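Local coordinates for membrane protein (Acinetobacter baumannii AB307-0294, PDB 5DL5), which forms an outer-membrane beta-barrel of the OprD porin family that probably lets small molecules, antibiotics among them, cross the outer membrane, at residues K48-S60 against G78-N92. Residues are numbered along the deposited sequence; the frame is centred on the assembly and turned at random.
Sequences KDTSSVAQSAIVS and GDGSFKIGENKNAGN. With C8E ((hydroxyethyloxy)tri(ethyloxy)octane), chain C; C8E ((hydroxyethyloxy)tri(ethyloxy)octane), chain B; C8E ((hydroxyethyloxy)tri(ethyloxy)octane), chain D.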
loop_
_atom_site.group_PDB
_atom_site.type_symbol
_atom_site.label_atom_id
_atom_site.label_comp_id
_atom_site.label_asym_id
_atom_site.label_seq_id
_atom_site.Cartn_x
_atom_site.Cartn_y
_atom_site.Cartn_z
ATOM N N LYS A 48 14.909 -6.723 18.436
ATOM C CA LYS A 48 13.574 -6.534 19.044
ATOM C C LYS A 48 12.433 -7.340 18.399
ATOM O O LYS A 48 11.998 -6.995 17.325
ATOM C CB LYS A 48 13.099 -5.065 18.906
ATOM C CG LYS A 48 13.847 -3.964 19.651
ATOM C CD LYS A 48 14.025 -2.700 18.777
ATOM C CE LYS A 48 14.555 -1.508 19.557
ATOM N NZ LYS A 48 13.484 -0.907 20.392
ATOM N N ASP A 49 11.834 -8.249 19.146
ATOM C CA ASP A 49 10.657 -8.988 18.734
ATOM C C ASP A 49 9.410 -8.091 18.856
ATOM O O ASP A 49 9.324 -7.281 19.793
ATOM C CB ASP A 49 10.460 -10.196 19.623
ATOM C CG ASP A 49 11.429 -11.327 19.324
ATOM O OD1 ASP A 49 12.383 -11.230 18.500
ATOM O OD2 ASP A 49 11.202 -12.350 19.971
ATOM N N THR A 50 8.503 -8.181 17.881
ATOM C CA THR A 50 7.304 -7.400 17.948
ATOM C C THR A 50 6.127 -8.405 17.943
ATOM O O THR A 50 6.194 -9.529 17.381
ATOM C CB THR A 50 7.201 -6.349 16.872
ATOM O OG1 THR A 50 7.348 -6.993 15.606
ATOM C CG2 THR A 50 8.228 -5.111 17.083
ATOM N N SER A 51 5.079 -7.998 18.633
ATOM C CA SER A 51 3.763 -8.696 18.626
ATOM C C SER A 51 2.651 -7.692 18.854
ATOM O O SER A 51 2.683 -6.942 19.848
ATOM C CB SER A 51 3.726 -9.760 19.723
ATOM O OG SER A 51 2.357 -10.260 19.809
ATOM N N SER A 52 1.695 -7.649 17.931
ATOM C CA SER A 52 0.644 -6.690 17.907
ATOM C C SER A 52 -0.653 -7.431 17.661
ATOM O O SER A 52 -0.795 -8.110 16.638
ATOM C CB SER A 52 0.847 -5.578 16.842
ATOM O OG SER A 52 2.100 -4.895 17.086
ATOM N N VAL A 53 -1.634 -7.269 18.580
ATOM C CA VAL A 53 -2.965 -7.886 18.404
ATOM C C VAL A 53 -4.017 -6.832 18.717
ATOM O O VAL A 53 -3.875 -6.093 19.750
ATOM C CB VAL A 53 -3.207 -9.138 19.267
ATOM C CG1 VAL A 53 -4.479 -9.852 18.808
ATOM C CG2 VAL A 53 -2.022 -10.109 19.253
ATOM N N ALA A 54 -5.055 -6.735 17.831
ATOM C CA ALA A 54 -6.046 -5.681 17.870
ATOM C C ALA A 54 -7.338 -5.969 17.066
ATOM O O ALA A 54 -7.370 -6.922 16.269
ATOM C CB ALA A 54 -5.400 -4.355 17.444
ATOM N N GLN A 55 -8.432 -5.259 17.428
ATOM C CA GLN A 55 -9.723 -5.347 16.788
ATOM C C GLN A 55 -10.108 -3.964 16.318
ATOM O O GLN A 55 -9.970 -2.998 17.102
ATOM C CB GLN A 55 -10.770 -5.844 17.771
ATOM C CG GLN A 55 -12.189 -5.853 17.211
ATOM C CD GLN A 55 -12.401 -6.889 16.151
ATOM O OE1 GLN A 55 -12.014 -8.045 16.370
ATOM N NE2 GLN A 55 -12.926 -6.492 14.962
ATOM N N SER A 56 -10.595 -3.857 15.080
ATOM C CA SER A 56 -10.994 -2.561 14.517
ATOM C C SER A 56 -12.346 -2.677 13.970
ATOM O O SER A 56 -12.780 -3.758 13.554
ATOM C CB SER A 56 -10.091 -2.195 13.310
ATOM O OG SER A 56 -8.887 -1.848 13.944
ATOM N N ALA A 57 -12.983 -1.518 13.876
ATOM C CA ALA A 57 -14.227 -1.371 13.094
ATOM C C ALA A 57 -13.998 -0.173 12.173
ATOM O O ALA A 57 -13.767 0.931 12.643
ATOM C CB ALA A 57 -15.452 -1.135 13.963
ATOM N N ILE A 58 -14.121 -0.398 10.872
ATOM C CA ILE A 58 -13.708 0.644 9.896
ATOM C C ILE A 58 -14.965 1.013 9.153
ATOM O O ILE A 58 -15.588 0.152 8.549
ATOM C CB ILE A 58 -12.684 0.103 8.917
ATOM C CG1 ILE A 58 -11.402 -0.377 9.719
ATOM C CG2 ILE A 58 -12.411 1.205 7.854
ATOM C CD1 ILE A 58 -10.670 -1.525 9.062
ATOM N N VAL A 59 -15.351 2.279 9.217
ATOM C CA VAL A 59 -16.575 2.684 8.633
ATOM C C VAL A 59 -16.342 3.441 7.342
ATOM O O VAL A 59 -15.428 4.299 7.298
ATOM C CB VAL A 59 -17.341 3.571 9.623
ATOM C CG1 VAL A 59 -18.645 3.970 9.007
ATOM C CG2 VAL A 59 -17.683 2.737 10.833
ATOM N N SER A 60 -17.199 3.180 6.341
ATOM C CA SER A 60 -17.250 4.022 5.125
ATOM C C SER A 60 -18.663 4.335 4.746
ATOM O O SER A 60 -19.470 3.377 4.594
ATOM C CB SER A 60 -16.558 3.397 3.884
ATOM O OG SER A 60 -16.756 4.342 2.785
ATOM N N GLY A 78 -13.973 6.482 8.948
ATOM C CA GLY A 78 -13.330 6.495 10.231
ATOM C C GLY A 78 -13.195 5.103 10.762
ATOM O O GLY A 78 -13.662 4.103 10.110
ATOM N N ASP A 79 -12.569 5.014 11.936
ATOM C CA ASP A 79 -12.452 3.698 12.542
ATOM C C ASP A 79 -12.354 3.879 14.014
ATOM O O ASP A 79 -11.935 4.940 14.537
ATOM C CB ASP A 79 -11.194 2.932 11.987
ATOM C CG ASP A 79 -9.947 3.866 11.790
ATOM O OD1 ASP A 79 -9.109 4.143 12.722
ATOM O OD2 ASP A 79 -9.759 4.272 10.598
ATOM N N GLY A 80 -12.678 2.822 14.705
ATOM C CA GLY A 80 -12.416 2.778 16.174
ATOM C C GLY A 80 -11.836 1.387 16.462
ATOM O O GLY A 80 -12.257 0.400 15.836
ATOM N N SER A 81 -10.880 1.327 17.369
ATOM C CA SER A 81 -10.160 0.105 17.589
ATOM C C SER A 81 -9.801 -0.105 19.037
ATOM O O SER A 81 -9.779 0.889 19.792
ATOM C CB SER A 81 -8.866 0.090 16.753
ATOM O OG SER A 81 -9.111 0.446 15.419
ATOM N N PHE A 82 -9.430 -1.341 19.406
ATOM C CA PHE A 82 -8.835 -1.521 20.759
ATOM C C PHE A 82 -7.736 -2.558 20.649
ATOM O O PHE A 82 -7.809 -3.447 19.835
ATOM C CB PHE A 82 -9.900 -1.809 21.811
ATOM C CG PHE A 82 -10.795 -2.976 21.484
ATOM C CD1 PHE A 82 -12.005 -2.794 20.760
ATOM C CD2 PHE A 82 -10.458 -4.254 21.899
ATOM C CE1 PHE A 82 -12.860 -3.904 20.490
ATOM C CE2 PHE A 82 -11.267 -5.329 21.593
ATOM C CZ PHE A 82 -12.493 -5.152 20.932
ATOM N N LYS A 83 -6.746 -2.489 21.498
ATOM C CA LYS A 83 -5.752 -3.538 21.489
ATOM C C LYS A 83 -6.362 -4.798 22.181
ATOM O O LYS A 83 -7.338 -4.663 22.982
ATOM C CB LYS A 83 -4.492 -3.083 22.232
ATOM C CG LYS A 83 -4.647 -2.942 23.736
ATOM C CD LYS A 83 -3.387 -2.431 24.404
ATOM C CE LYS A 83 -3.631 -2.589 25.859
ATOM N NZ LYS A 83 -2.396 -2.132 26.490
ATOM N N ILE A 84 -5.785 -5.988 21.837
ATOM C CA ILE A 84 -6.112 -7.235 22.504
ATOM C C ILE A 84 -4.870 -7.698 23.237
ATOM O O ILE A 84 -3.925 -8.093 22.608
ATOM C CB ILE A 84 -6.634 -8.257 21.514
ATOM C CG1 ILE A 84 -7.983 -7.723 20.950
ATOM C CG2 ILE A 84 -6.863 -9.626 22.207
ATOM C CD1 ILE A 84 -8.436 -8.442 19.688
ATOM N N GLY A 85 -4.858 -7.670 24.556
ATOM C CA GLY A 85 -3.663 -8.044 25.300
ATOM C C GLY A 85 -2.916 -6.779 25.611
ATOM O O GLY A 85 -3.237 -5.644 25.167
ATOM N N GLU A 86 -1.903 -6.936 26.417
ATOM C CA GLU A 86 -1.121 -5.803 26.850
ATOM C C GLU A 86 -0.370 -5.107 25.659
ATOM O O GLU A 86 -0.263 -3.870 25.605
ATOM C CB GLU A 86 -0.076 -6.237 27.893
ATOM C CG GLU A 86 0.687 -5.022 28.417
ATOM C CD GLU A 86 1.662 -5.338 29.548
ATOM O OE1 GLU A 86 1.987 -6.505 29.776
ATOM O OE2 GLU A 86 2.065 -4.353 30.195
ATOM N N ASN A 87 0.166 -5.928 24.768
ATOM C CA ASN A 87 0.846 -5.421 23.606
ATOM C C ASN A 87 2.001 -4.546 24.036
ATOM O O ASN A 87 2.155 -3.432 23.574
ATOM C CB ASN A 87 -0.140 -4.692 22.675
ATOM C CG ASN A 87 -0.951 -5.685 21.880
ATOM O OD1 ASN A 87 -0.463 -6.240 20.898
ATOM N ND2 ASN A 87 -2.145 -5.941 22.296
ATOM N N LYS A 88 2.824 -5.081 24.905
ATOM C CA LYS A 88 3.968 -4.352 25.397
ATOM C C LYS A 88 5.056 -4.153 24.310
ATOM O O LYS A 88 5.821 -3.238 24.411
ATOM C CB LYS A 88 4.540 -5.120 26.536
ATOM C CG LYS A 88 5.450 -4.296 27.381
ATOM C CD LYS A 88 6.060 -5.123 28.521
ATOM C CE LYS A 88 6.822 -6.340 28.023
ATOM N NZ LYS A 88 7.673 -6.907 29.119
ATOM N N ASN A 89 5.084 -4.972 23.262
ATOM C CA ASN A 89 6.085 -4.816 22.202
ATOM C C ASN A 89 5.357 -4.763 20.871
ATOM O O ASN A 89 5.735 -5.462 19.921
ATOM C CB ASN A 89 6.992 -6.050 22.236
ATOM C CG ASN A 89 7.681 -6.257 23.564
ATOM O OD1 ASN A 89 7.404 -7.170 24.265
ATOM N ND2 ASN A 89 8.528 -5.380 23.907
ATOM N N ALA A 90 4.296 -3.970 20.815
ATOM C CA ALA A 90 3.650 -3.673 19.600
ATOM C C ALA A 90 4.564 -2.936 18.506
ATOM O O ALA A 90 5.453 -2.256 18.851
ATOM C CB ALA A 90 2.457 -2.812 19.869
ATOM N N GLY A 91 4.194 -2.946 17.236
ATOM C CA GLY A 91 5.019 -2.301 16.246
ATOM C C GLY A 91 4.429 -2.554 14.896
ATOM O O GLY A 91 3.297 -3.038 14.784
ATOM N N ASN A 92 5.199 -2.190 13.875
ATOM C CA ASN A 92 4.856 -2.507 12.520
ATOM C C ASN A 92 3.609 -1.793 12.127
ATOM O O ASN A 92 2.835 -2.302 11.417
ATOM C CB ASN A 92 4.777 -4.025 12.301
ATOM C CG ASN A 92 5.981 -4.728 12.839
ATOM O OD1 ASN A 92 7.217 -4.472 12.450
ATOM N ND2 ASN A 92 5.735 -5.521 13.794
HETATM C C8 C8E C . -11.352 6.381 20.921
HETATM O O9 C8E C . -12.016 5.206 21.375
HETATM C C10 C8E C . -12.168 4.122 20.429
HETATM C C11 C8E C . -13.179 3.092 20.915
HETATM O O12 C8E C . -13.504 2.137 19.891
HETATM C C13 C8E C . -14.913 1.979 19.636
HETATM C C14 C8E C . -15.234 0.820 18.685
HETATM O O15 C8E C . -14.475 -0.303 19.088
HETATM C C16 C8E C . -14.147 -1.270 18.079
HETATM C C17 C8E C . -15.391 -1.980 17.630
HETATM O O18 C8E C . -15.016 -3.276 17.140
HETATM C C19 C8E C . -15.301 -4.288 18.116
HETATM C C20 C8E C . -16.408 -5.177 17.693
HETATM O O21 C8E C . -16.300 -6.290 18.576
HETATM C C6 C8E B . 7.278 2.773 15.333
HETATM C C7 C8E B . 6.904 1.265 15.409
HETATM C C8 C8E B . 8.085 0.265 15.419
HETATM O O9 C8E B . 7.831 -1.007 14.721
HETATM C C10 C8E B . 8.818 -1.139 13.703
HETATM C C11 C8E B . 8.361 -0.400 12.432
HETATM O O12 C8E B . 9.025 -0.880 11.283
HETATM C C13 C8E B . 8.808 -2.251 10.920
HETATM C C14 C8E B . 7.704 -2.365 9.903
HETATM O O15 C8E B . 8.038 -3.142 8.756
HETATM C C16 C8E B . 9.201 -2.792 7.991
HETATM C C17 C8E B . 8.831 -3.154 6.554
HETATM O O18 C8E B . 7.866 -4.246 6.651
HETATM C C19 C8E B . 6.821 -4.220 5.669
HETATM C C20 C8E B . 5.995 -5.487 5.807
HETATM O O21 C8E B . 5.054 -5.803 4.741
HETATM C C1 C8E D . -13.906 1.296 23.884
HETATM C C2 C8E D . -13.060 0.043 23.848
HETATM C C3 C8E D . -13.739 -1.352 23.674
HETATM C C4 C8E D . -14.863 -1.378 22.678
HETATM C C5 C8E D . -15.750 -2.603 22.570
HETATM C C6 C8E D . -17.084 -2.152 21.982
HETATM C C7 C8E D . -17.573 -3.152 20.963
HETATM O O HOH W 1 3.479 -7.126 22.451
HETATM O O HOH W 2 0.787 -8.626 21.291
HETATM O O HOH W 3 3.690 -6.304 15.453
#
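N87 OD1 takes two hydrogen bonds: the backbone N of V53 donates at 2.8 Å, and a water bonded to S51 OG donates as well. The same amide turns its ND2 to V53 O in a weak bond of 3.1 Å, so the side chain stands in for a strand neighbour where the second strand has ended. V53 O takes its stronger bond from the N of I84, almost straight at 178°. From here 50-60 and 78-83 run antiparallel as adjacent strands of the porin barrel wall, in the hairpin of 50-62 and 70-83, while 29-43 pairs along the other edge of the first strand. S56 OG donates to S81 OG at 2.7 Å on the face that also carries D79, whose carboxylate turns to R109 and Y146. On the face of Q55 and A57, Q55 lays CB over the F82 ring, 4.0 Å from its centroid, and a detergent chain meets the ring edge. Beyond the end of 78-83, N92 ND2 reaches T50 OG1 at 2.8 Å, with the hydroxyl in the amide plane. With OG anti to its carbonyl carbon (chi1 -58°), S52 offers the hydroxyl to G91 N, 2.9 Å from OG, and one water joins it to N92 ND2.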